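Local coordinates for protein PHOX (Pseudomonas fluorescens, PDB 4A9V) that hydrolyses phosphate monoesters as a beta-propeller alkaline phosphatase of the PhoX family, with an iron-calcium cofactor at its active site, at residues V62-N67 with I87-T92; R141-N146 with L173-N178; D66-M71 with S571-I576. One frame throughout, in Å; residues are numbered along the deposited sequence. Where two conformers were deposited one is given.

Contact 1. Residues V62-N67 with I87-T92; sequences VQFGDN and INNEYT. With FEO (mu-oxo-diiron), chain S.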
loop_
_atom_site.group_PDB
_atom_site.type_symbol
_atom_site.label_atom_id
_atom_site.label_comp_id
_atom_site.label_asym_id
_atom_site.label_seq_id
_atom_site.Cartn_x
_atom_site.Cartn_y
_atom_site.Cartn_z
ATOM N N VAL A 62 9.527 0.004 -20.495
ATOM C CA VAL A 62 8.333 0.261 -21.303
ATOM C C VAL A 62 7.334 -0.899 -21.232
ATOM O O VAL A 62 6.431 -1.008 -22.061
ATOM C CB VAL A 62 8.676 0.583 -22.781
ATOM C CG1 VAL A 62 9.440 1.896 -22.868
ATOM C CG2 VAL A 62 9.454 -0.547 -23.438
ATOM N N GLN A 63 7.471 -1.719 -20.193
ATOM C CA GLN A 63 6.565 -2.833 -19.929
ATOM C C GLN A 63 5.940 -2.657 -18.551
ATOM O O GLN A 63 6.537 -2.068 -17.655
ATOM C CB GLN A 63 7.324 -4.166 -19.968
ATOM C CG GLN A 63 7.771 -4.565 -21.364
ATOM C CD GLN A 63 8.858 -5.623 -21.366
ATOM O OE1 GLN A 63 9.630 -5.769 -20.404
ATOM N NE2 GLN A 63 8.985 -6.313 -22.488
ATOM N N PHE A 64 4.728 -3.177 -18.397
ATOM C CA PHE A 64 4.078 -3.230 -17.099
ATOM C C PHE A 64 5.063 -3.780 -16.065
ATOM O O PHE A 64 5.751 -4.770 -16.307
ATOM C CB PHE A 64 2.833 -4.115 -17.182
ATOM C CG PHE A 64 1.889 -3.950 -16.026
ATOM C CD1 PHE A 64 1.097 -2.818 -15.925
ATOM C CD2 PHE A 64 1.740 -4.956 -15.092
ATOM C CE1 PHE A 64 0.188 -2.684 -14.897
ATOM C CE2 PHE A 64 0.834 -4.829 -14.054
ATOM C CZ PHE A 64 0.062 -3.686 -13.952
ATOM N N GLY A 65 5.133 -3.116 -14.918
ATOM C CA GLY A 65 6.102 -3.468 -13.895
ATOM C C GLY A 65 5.727 -4.738 -13.167
ATOM O O GLY A 65 4.723 -5.393 -13.470
ATOM N N ASP A 66 6.584 -5.116 -12.224
ATOM C CA ASP A 66 6.439 -6.365 -11.489
ATOM C C ASP A 66 5.635 -6.140 -10.206
ATOM O O ASP A 66 5.363 -5.007 -9.805
ATOM C CB ASP A 66 7.830 -6.937 -11.183
ATOM C CG ASP A 66 7.846 -8.459 -11.063
ATOM O OD1 ASP A 66 6.758 -9.079 -11.021
ATOM O OD2 ASP A 66 8.963 -9.020 -10.974
ATOM N N ASN A 67 5.215 -7.239 -9.593
ATOM C CA ASN A 67 4.567 -7.235 -8.293
ATOM C C ASN A 67 3.585 -6.077 -8.119
ATOM O O ASN A 67 3.673 -5.295 -7.171
ATOM C CB ASN A 67 5.603 -7.327 -7.172
ATOM C CG ASN A 67 6.261 -8.696 -7.118
ATOM O OD1 ASN A 67 5.759 -9.657 -7.703
ATOM N ND2 ASN A 67 7.378 -8.798 -6.416
ATOM N N ILE A 87 -1.290 1.974 -11.346
ATOM C CA ILE A 87 -1.055 0.731 -10.632
ATOM C C ILE A 87 0.395 0.702 -10.162
ATOM O O ILE A 87 1.334 0.836 -10.951
ATOM C CB ILE A 87 -1.331 -0.481 -11.539
ATOM C CG1 ILE A 87 -2.779 -0.481 -12.044
ATOM C CG2 ILE A 87 -1.005 -1.768 -10.804
ATOM C CD1 ILE A 87 -2.962 -1.172 -13.383
ATOM N N ASN A 88 0.579 0.525 -8.860
ATOM C CA ASN A 88 1.906 0.444 -8.289
ATOM C C ASN A 88 2.586 -0.855 -8.666
ATOM O O ASN A 88 1.943 -1.903 -8.733
ATOM C CB ASN A 88 1.831 0.497 -6.774
ATOM C CG ASN A 88 1.452 1.858 -6.243
ATOM O OD1 ASN A 88 1.347 2.844 -6.982
ATOM N ND2 ASN A 88 1.293 1.929 -4.936
ATOM N N ASN A 89 3.913 -0.795 -8.734
ATOM C CA ASN A 89 4.770 -1.956 -8.923
ATOM C C ASN A 89 5.798 -1.960 -7.803
ATOM O O ASN A 89 6.673 -1.093 -7.755
ATOM C CB ASN A 89 5.457 -1.846 -10.292
ATOM C CG ASN A 89 4.465 -1.862 -11.432
ATOM O OD1 ASN A 89 4.343 -0.896 -12.186
ATOM N ND2 ASN A 89 3.743 -2.971 -11.565
ATOM N N GLU A 90 5.622 -2.846 -6.832
ATOM C CA GLU A 90 6.303 -2.674 -5.550
ATOM C C GLU A 90 7.755 -3.154 -5.556
ATOM O O GLU A 90 8.629 -2.499 -4.997
ATOM C CB GLU A 90 5.525 -3.356 -4.430
ATOM C CG GLU A 90 6.052 -2.975 -3.053
ATOM C CD GLU A 90 5.363 -3.695 -1.917
ATOM O OE1 GLU A 90 5.153 -4.920 -2.032
ATOM O OE2 GLU A 90 5.104 -3.040 -0.875
ATOM N N TYR A 91 8.007 -4.335 -6.107
ATOM C CA TYR A 91 9.345 -4.916 -6.073
ATOM C C TYR A 91 9.401 -6.000 -7.131
ATOM O O TYR A 91 8.507 -6.079 -7.980
ATOM C CB TYR A 91 9.717 -5.417 -4.660
ATOM C CG TYR A 91 8.963 -6.630 -4.162
ATOM C CD1 TYR A 91 7.654 -6.527 -3.706
ATOM C CD2 TYR A 91 9.596 -7.852 -4.029
ATOM C CE1 TYR A 91 6.994 -7.612 -3.158
ATOM C CE2 TYR A 91 8.943 -8.947 -3.495
ATOM C CZ TYR A 91 7.646 -8.817 -3.045
ATOM O OH TYR A 91 6.963 -9.892 -2.522
ATOM N N THR A 92 10.483 -6.762 -7.156
ATOM C CA THR A 92 10.632 -7.777 -8.186
ATOM C C THR A 92 11.156 -9.073 -7.595
ATOM O O THR A 92 11.626 -9.114 -6.463
ATOM C CB THR A 92 11.510 -7.279 -9.361
ATOM O OG1 THR A 92 11.511 -8.249 -10.419
ATOM C CG2 THR A 92 12.939 -7.019 -8.913
HETATM FE FE1 FEO S . 3.900 -3.189 0.778
HETATM FE FE2 FEO S . 2.961 -3.089 4.120
HETATM O O FEO S . 2.934 -3.843 2.344
HETATM O O HOH W 1 2.539 -4.491 -0.280
HETATM O O HOH W 2 5.122 -5.030 1.297
#
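At the cofactor end of a beta-propeller blade, the loop 62-67 that leads into strand 68-76 closes over the end of strand 82-89 and the turn after it, which delivers Glu90 to the mu-oxo-diiron centre. A nearly straight bond joins the two backbones: Glu90 N donates to Asn67 O at 3.1 Å, with an N-H...O angle of 176°, fixing the residue that carries the iron ligand. From there the Glu90 chain runs extended, CG anti to the backbone N, and OE2 binds FE1 at 2.0 Å; two waters, Cys179, Glu194 and the bridging oxo are the other ligands of that iron. Asn89, one residue earlier, turns its amide toward the loop. Its ND2 donates to Asp66 O at 3.1 Å from above the carbonyl plane, while OD1 is held by Ser120. Gly65 lies against this amide, and a beta carbon there would collide with Asn89 CG. Asp66 has its carboxylate divided: OD2 takes the Thr92 hydroxyl on its anti lone pair at 2.7 Å, and OD1 receives the N-H of Asn67. Asn67 then sends ND2 over the centre of the Tyr91 ring, 3.1 Å above its plane, with amide and ring tilted 60° apart; Asn93 binds Asn67 OD1 on the other branch. Tyr91 reaches this place with CG in the crowded position between N and the carbonyl carbon. Farther back, the Phe64 ring offers its edge to Ile87, CE1 meeting CD1 at 3.8 Å, the two side chains crossing at about a right angle. Such a buried, mostly polar loop-to-strand contact, holding a metal-binding carboxylate just past a strand end, belongs to the iron-calcium active site of PhoX.

Contact 2. Residues R141-N146 with L173-N178; sequences RRIHGN and LGTFQN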
loop_
_atom_site.group_PDB
_atom_site.type_symbol
_atom_site.label_atom_id
_atom_site.label_comp_id
_atom_site.label_asym_id
_atom_site.label_seq_id
_atom_site.Cartn_x
_atom_site.Cartn_y
_atom_site.Cartn_z
ATOM N N ARG A 141 2.019 4.768 -19.497
ATOM C CA ARG A 141 3.269 5.326 -19.021
ATOM C C ARG A 141 3.865 4.438 -17.951
ATOM O O ARG A 141 3.153 3.960 -17.074
ATOM C CB ARG A 141 2.999 6.716 -18.447
ATOM C CG ARG A 141 4.239 7.460 -18.037
ATOM C CD ARG A 141 3.884 8.791 -17.411
ATOM N NE ARG A 141 5.094 9.515 -17.084
ATOM C CZ ARG A 141 5.130 10.753 -16.621
ATOM N NH1 ARG A 141 4.008 11.348 -16.230
ATOM N NH2 ARG A 141 6.305 11.352 -16.476
ATOM N N ARG A 142 5.185 4.297 -17.977
ATOM C CA ARG A 142 5.940 3.820 -16.822
ATOM C C ARG A 142 6.618 4.981 -16.110
ATOM O O ARG A 142 7.339 5.766 -16.723
ATOM C CB ARG A 142 6.989 2.786 -17.227
ATOM C CG ARG A 142 6.437 1.420 -17.592
ATOM C CD ARG A 142 5.553 0.805 -16.516
ATOM N NE ARG A 142 6.088 0.932 -15.162
ATOM C CZ ARG A 142 7.212 0.359 -14.747
ATOM N NH1 ARG A 142 7.796 -0.580 -15.474
ATOM N NH2 ARG A 142 7.762 0.719 -13.595
ATOM N N ILE A 143 6.445 5.013 -14.795
ATOM C CA ILE A 143 7.291 5.766 -13.900
ATOM C C ILE A 143 8.054 4.722 -13.100
ATOM O O ILE A 143 7.450 3.772 -12.604
ATOM C CB ILE A 143 6.443 6.669 -12.987
ATOM C CG1 ILE A 143 5.652 7.669 -13.843
ATOM C CG2 ILE A 143 7.321 7.393 -11.983
ATOM C CD1 ILE A 143 4.395 8.205 -13.207
ATOM N N HIS A 144 9.373 4.763 -13.158
ATOM C CA HIS A 144 10.153 3.691 -12.569
ATOM C C HIS A 144 11.234 4.204 -11.657
ATOM O O HIS A 144 11.314 5.404 -11.361
ATOM C CB HIS A 144 10.717 2.784 -13.664
ATOM C CG HIS A 144 11.536 3.512 -14.691
ATOM N ND1 HIS A 144 12.722 4.084 -14.399
ATOM C CD2 HIS A 144 11.292 3.768 -16.035
ATOM C CE1 HIS A 144 13.208 4.679 -15.495
ATOM N NE2 HIS A 144 12.342 4.467 -16.503
ATOM N N GLY A 145 12.069 3.293 -11.175
ATOM C CA GLY A 145 13.039 3.615 -10.142
ATOM C C GLY A 145 14.178 4.522 -10.566
ATOM O O GLY A 145 14.920 5.001 -9.708
ATOM N N ASN A 146 14.273 4.815 -11.864
ATOM C CA ASN A 146 15.235 5.800 -12.368
ATOM C C ASN A 146 14.584 7.032 -13.018
ATOM O O ASN A 146 15.292 7.878 -13.553
ATOM C CB ASN A 146 16.221 5.149 -13.352
ATOM C CG ASN A 146 17.360 4.433 -12.649
ATOM O OD1 ASN A 146 18.048 5.018 -11.810
ATOM N ND2 ASN A 146 17.604 3.181 -13.034
ATOM N N LEU A 173 15.964 10.894 -8.601
ATOM C CA LEU A 173 15.729 9.777 -9.502
ATOM C C LEU A 173 14.878 8.725 -8.811
ATOM O O LEU A 173 15.278 8.113 -7.815
ATOM C CB LEU A 173 17.040 9.162 -9.971
ATOM C CG LEU A 173 17.938 10.076 -10.802
ATOM C CD1 LEU A 173 19.161 9.308 -11.263
ATOM C CD2 LEU A 173 17.188 10.672 -11.983
ATOM N N GLY A 174 13.709 8.494 -9.383
ATOM C CA GLY A 174 12.942 7.305 -9.080
ATOM C C GLY A 174 11.936 7.437 -7.965
ATOM O O GLY A 174 12.095 8.223 -7.022
ATOM N N THR A 175 10.894 6.626 -8.098
ATOM C CA THR A 175 10.105 6.142 -6.993
ATOM C C THR A 175 10.085 4.623 -7.115
ATOM O O THR A 175 10.075 4.089 -8.230
ATOM C CB THR A 175 8.686 6.758 -7.037
ATOM O OG1 THR A 175 7.940 6.369 -5.888
ATOM C CG2 THR A 175 7.920 6.355 -8.283
ATOM N N PHE A 176 10.311 3.944 -5.995
ATOM C CA PHE A 176 10.422 2.497 -5.992
ATOM C C PHE A 176 9.904 1.963 -4.657
ATOM O O PHE A 176 9.544 2.742 -3.775
ATOM C CB PHE A 176 11.868 2.036 -6.298
ATOM C CG PHE A 176 12.930 2.683 -5.435
ATOM C CD1 PHE A 176 13.179 2.216 -4.150
ATOM C CD2 PHE A 176 13.706 3.723 -5.915
ATOM C CE1 PHE A 176 14.132 2.816 -3.348
ATOM C CE2 PHE A 176 14.689 4.301 -5.131
ATOM C CZ PHE A 176 14.872 3.874 -3.833
ATOM N N GLN A 177 9.717 0.653 -4.568
ATOM C CA GLN A 177 9.086 0.041 -3.398
ATOM C C GLN A 177 7.725 0.695 -3.141
ATOM O O GLN A 177 7.254 0.816 -2.008
ATOM C CB GLN A 177 10.010 0.057 -2.175
ATOM C CG GLN A 177 11.226 -0.851 -2.334
ATOM C CD GLN A 177 10.969 -2.347 -2.144
ATOM O OE1 GLN A 177 11.867 -3.158 -2.385
ATOM N NE2 GLN A 177 9.848 -2.700 -1.544
ATOM N N ASN A 178 7.008 0.888 -4.238
ATOM C CA ASN A 178 5.675 1.484 -4.245
ATOM C C ASN A 178 4.620 0.486 -3.803
ATOM O O ASN A 178 4.348 -0.494 -4.496
ATOM C CB ASN A 178 5.331 1.981 -5.640
ATOM C CG ASN A 178 6.332 2.973 -6.139
ATOM O OD1 ASN A 178 7.456 2.605 -6.483
ATOM N ND2 ASN A 178 6.000 4.249 -5.994
#
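In the beta-propeller, the end of strand 130-144, outermost in its four-stranded sheet, meets the loop between strands 171-173 and 178-183 of the neighbouring six-stranded sheet. The segments come closest at two glycines, with Gly145 CA and Gly174 CA 3.8 Å apart. The polar part consists of CA-H...O contacts. Gly174 CA lies 3.1 Å from Gly145 O and also points a hydrogen at His144 O, while Gly145 CA makes the reverse CA-H...O contact with Thr175 O. A beta carbon on Gly174 would strike Gly145 O, and its backbone angles would also jam that carbon against the preceding carbonyl, so the close pass depends on glycine. Gly145 O has a stronger partner in Arg233, which also binds Asn146 OD1.

The apolar part is small. Ile143 CG2 touches Thr175 CG2 at 3.9 Å, methyl to methyl, the side chains crossing obliquely; Ile252 and Val250 of strand 249-252 lie against them. Two further apolar side chains make van der Waals contacts with backbone carbonyls: Leu173 brings CD2 to within 3.7 Å of Asn146 O, and the Phe176 ring presents its edge to Gly145 O.

Side-chain hydrogen bonds within each segment fix its shape. Thr175 sets OG1 anti to the backbone N (chi1 -175°), which puts CG2 in the crowded position facing Ile143 and lets OG1 accept from Asn178 ND2 at 2.9 Å while also pairing with Glu193. An alanine here would remove both OG1 and CG2, and would probably loosen the loop by losing the Asn178 and Glu193 bonds together with the methyl contact to Ile143. Within 141-146, Asn146 N donates to His144 ND1 at 3.1 Å, nearly in the plane of the imidazole ring.

Contact 3. Residues D66-M71 with S571-I576; sequences DNNDGM and SSVMAI. With LI (lithium ion), chain D.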
loop_
_atom_site.group_PDB
_atom_site.type_symbol
_atom_site.label_atom_id
_atom_site.label_comp_id
_atom_site.label_asym_id
_atom_site.label_seq_id
_atom_site.Cartn_x
_atom_site.Cartn_y
_atom_site.Cartn_z
ATOM N N ASP A 66 6.584 -5.116 -12.224
ATOM C CA ASP A 66 6.439 -6.365 -11.489
ATOM C C ASP A 66 5.635 -6.140 -10.206
ATOM O O ASP A 66 5.363 -5.007 -9.805
ATOM C CB ASP A 66 7.830 -6.937 -11.183
ATOM C CG ASP A 66 7.846 -8.459 -11.063
ATOM O OD1 ASP A 66 6.758 -9.079 -11.021
ATOM O OD2 ASP A 66 8.963 -9.020 -10.974
ATOM N N ASN A 67 5.215 -7.239 -9.593
ATOM C CA ASN A 67 4.567 -7.235 -8.293
ATOM C C ASN A 67 3.585 -6.077 -8.119
ATOM O O ASN A 67 3.673 -5.295 -7.171
ATOM C CB ASN A 67 5.603 -7.327 -7.172
ATOM C CG ASN A 67 6.261 -8.696 -7.118
ATOM O OD1 ASN A 67 5.759 -9.657 -7.703
ATOM N ND2 ASN A 67 7.378 -8.798 -6.416
ATOM N N ASN A 68 2.522 -6.104 -8.913
ATOM C CA ASN A 68 1.547 -5.026 -8.865
ATOM C C ASN A 68 0.784 -5.021 -7.551
ATOM O O ASN A 68 0.579 -6.065 -6.924
ATOM C CB ASN A 68 0.595 -5.053 -10.070
ATOM C CG ASN A 68 -0.068 -6.398 -10.290
ATOM O OD1 ASN A 68 0.178 -7.021 -11.320
ATOM N ND2 ASN A 68 -1.173 -6.611 -9.586
ATOM N N ASP A 69 0.564 -3.815 -7.040
ATOM C CA ASP A 69 0.156 -3.620 -5.663
ATOM C C ASP A 69 -1.030 -2.631 -5.648
ATOM O O ASP A 69 -2.017 -2.838 -6.352
ATOM C CB ASP A 69 1.380 -3.175 -4.841
ATOM C CG ASP A 69 1.273 -3.515 -3.368
ATOM O OD1 ASP A 69 0.139 -3.568 -2.845
ATOM O OD2 ASP A 69 2.344 -3.690 -2.728
ATOM N N GLY A 70 -0.943 -1.538 -4.902
ATOM C CA GLY A 70 -2.064 -0.599 -4.850
ATOM C C GLY A 70 -2.353 0.024 -6.206
ATOM O O GLY A 70 -1.454 0.191 -7.028
ATOM N N MET A 71 -3.612 0.407 -6.416
ATOM C CA MET A 71 -4.041 0.958 -7.692
ATOM C C MET A 71 -5.333 1.732 -7.533
ATOM O O MET A 71 -6.170 1.439 -6.674
ATOM C CB MET A 71 -4.227 -0.147 -8.728
ATOM C CG MET A 71 -5.226 -1.209 -8.330
ATOM S SD MET A 71 -5.268 -2.530 -9.566
ATOM C CE MET A 71 -6.431 -3.644 -8.801
ATOM N N SER A 571 2.713 -11.755 -11.803
ATOM C CA SER A 571 1.796 -10.860 -11.104
ATOM C C SER A 571 0.833 -10.256 -12.108
ATOM O O SER A 571 1.236 -9.856 -13.207
ATOM C CB SER A 571 2.570 -9.740 -10.407
ATOM O OG SER A 571 3.375 -10.239 -9.356
ATOM N N SER A 572 -0.438 -10.211 -11.733
ATOM C CA SER A 572 -1.484 -9.791 -12.647
ATOM C C SER A 572 -2.533 -8.968 -11.931
ATOM O O SER A 572 -2.783 -9.160 -10.736
ATOM C CB SER A 572 -2.154 -11.007 -13.283
ATOM O OG SER A 572 -1.226 -11.793 -14.008
ATOM N N VAL A 573 -3.167 -8.074 -12.683
ATOM C CA VAL A 573 -4.402 -7.443 -12.273
ATOM C C VAL A 573 -5.541 -8.217 -12.909
ATOM O O VAL A 573 -5.546 -8.450 -14.126
ATOM C CB VAL A 573 -4.437 -5.961 -12.709
ATOM C CG1 VAL A 573 -5.758 -5.310 -12.332
ATOM C CG2 VAL A 573 -3.275 -5.197 -12.094
ATOM N N MET A 574 -6.495 -8.622 -12.077
ATOM C CA MET A 574 -7.653 -9.393 -12.505
ATOM C C MET A 574 -8.882 -8.502 -12.545
ATOM O O MET A 574 -9.035 -7.608 -11.720
ATOM C CB MET A 574 -7.917 -10.544 -11.527
ATOM C CG MET A 574 -6.699 -11.397 -11.220
ATOM S SD MET A 574 -5.964 -12.173 -12.674
ATOM C CE MET A 574 -7.286 -13.263 -13.192
ATOM N N ALA A 575 -9.780 -8.810 -13.474
ATOM C CA ALA A 575 -11.110 -8.224 -13.524
ATOM C C ALA A 575 -12.141 -9.263 -13.095
ATOM O O ALA A 575 -12.219 -10.345 -13.687
ATOM C CB ALA A 575 -11.416 -7.744 -14.935
ATOM N N ILE A 576 -12.867 -8.965 -12.022
ATOM C CA ILE A 576 -13.887 -9.847 -11.478
ATOM C C ILE A 576 -15.261 -9.273 -11.820
ATOM O O ILE A 576 -15.533 -8.098 -11.571
ATOM C CB ILE A 576 -13.769 -9.944 -9.943
ATOM C CG1 ILE A 576 -12.333 -10.251 -9.492
ATOM C CG2 ILE A 576 -14.794 -10.921 -9.390
ATOM C CD1 ILE A 576 -11.716 -11.501 -10.067
HETATM LI LI LI D . 1.341 -4.031 -0.797
HETATM O O HOH W 3 5.362 -11.285 -10.915
HETATM O O HOH W 1 2.539 -4.491 -0.280
HETATM O O HOH W 4 -0.021 -3.022 -0.162
#
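Two blade strands of the beta-propeller, 68-76 and 572-578, face each other across adjacent sheets; their local axes pass 7.7 Å apart at 53°. Asn68 carries the bridge. Its CB points toward 571-576, and CG stands in the crowded position between the backbone N and the carbonyl carbon (chi1 52°), packing on Val573 CG2. Of the two amide tips, OD1 rests against the backbone where Ser571 joins Ser572, 3.4 Å from Ser571 C, whereas ND2 makes a weak but fairly straight hydrogen bond to Ser572 O at 3.2 Å and brushes Val573 CG2. Asn68 was modelled in two conformers, and this describes one of them. Nearby, a water joins the segments, donating to Asp66 OD1 and accepting from Ser571 N; Ser571 OG is bonded to His551 N. Asp69 points away from 571-576, into the metal site, where both carboxylate oxygens bind a lithium ion and OD1 also pairs with Thr534. At the far end Met71, extended beyond CG, meets Val573 tip to tip, its SD 4.0 Å from Val573 CG1.

All three contacts cluster in one part of the chain. Contacts 1 and 3 both begin in the loop before strand 68-76 and share Asp66 and Asn67; their centres are about 9 Å apart, and strands 82-89 and 68-76 are neighbours in one antiparallel sheet, joined where Asn88 pairs with Asp69 and Gly70. Contact 2 follows contact 1, its centre about 9 Å from that of contact 1 and about 17 Å from that of contact 3, at the sheet's other outer strand; Arg142 ties it to Gln63. Contact 3 encloses contact 2, packing an early blade against the sheet in which strand 30-37 joins the last strands, consistent with propeller ring closure. Asp69, on strand 68-76, and Glu90, just past strand 82-89, both reach the metal site.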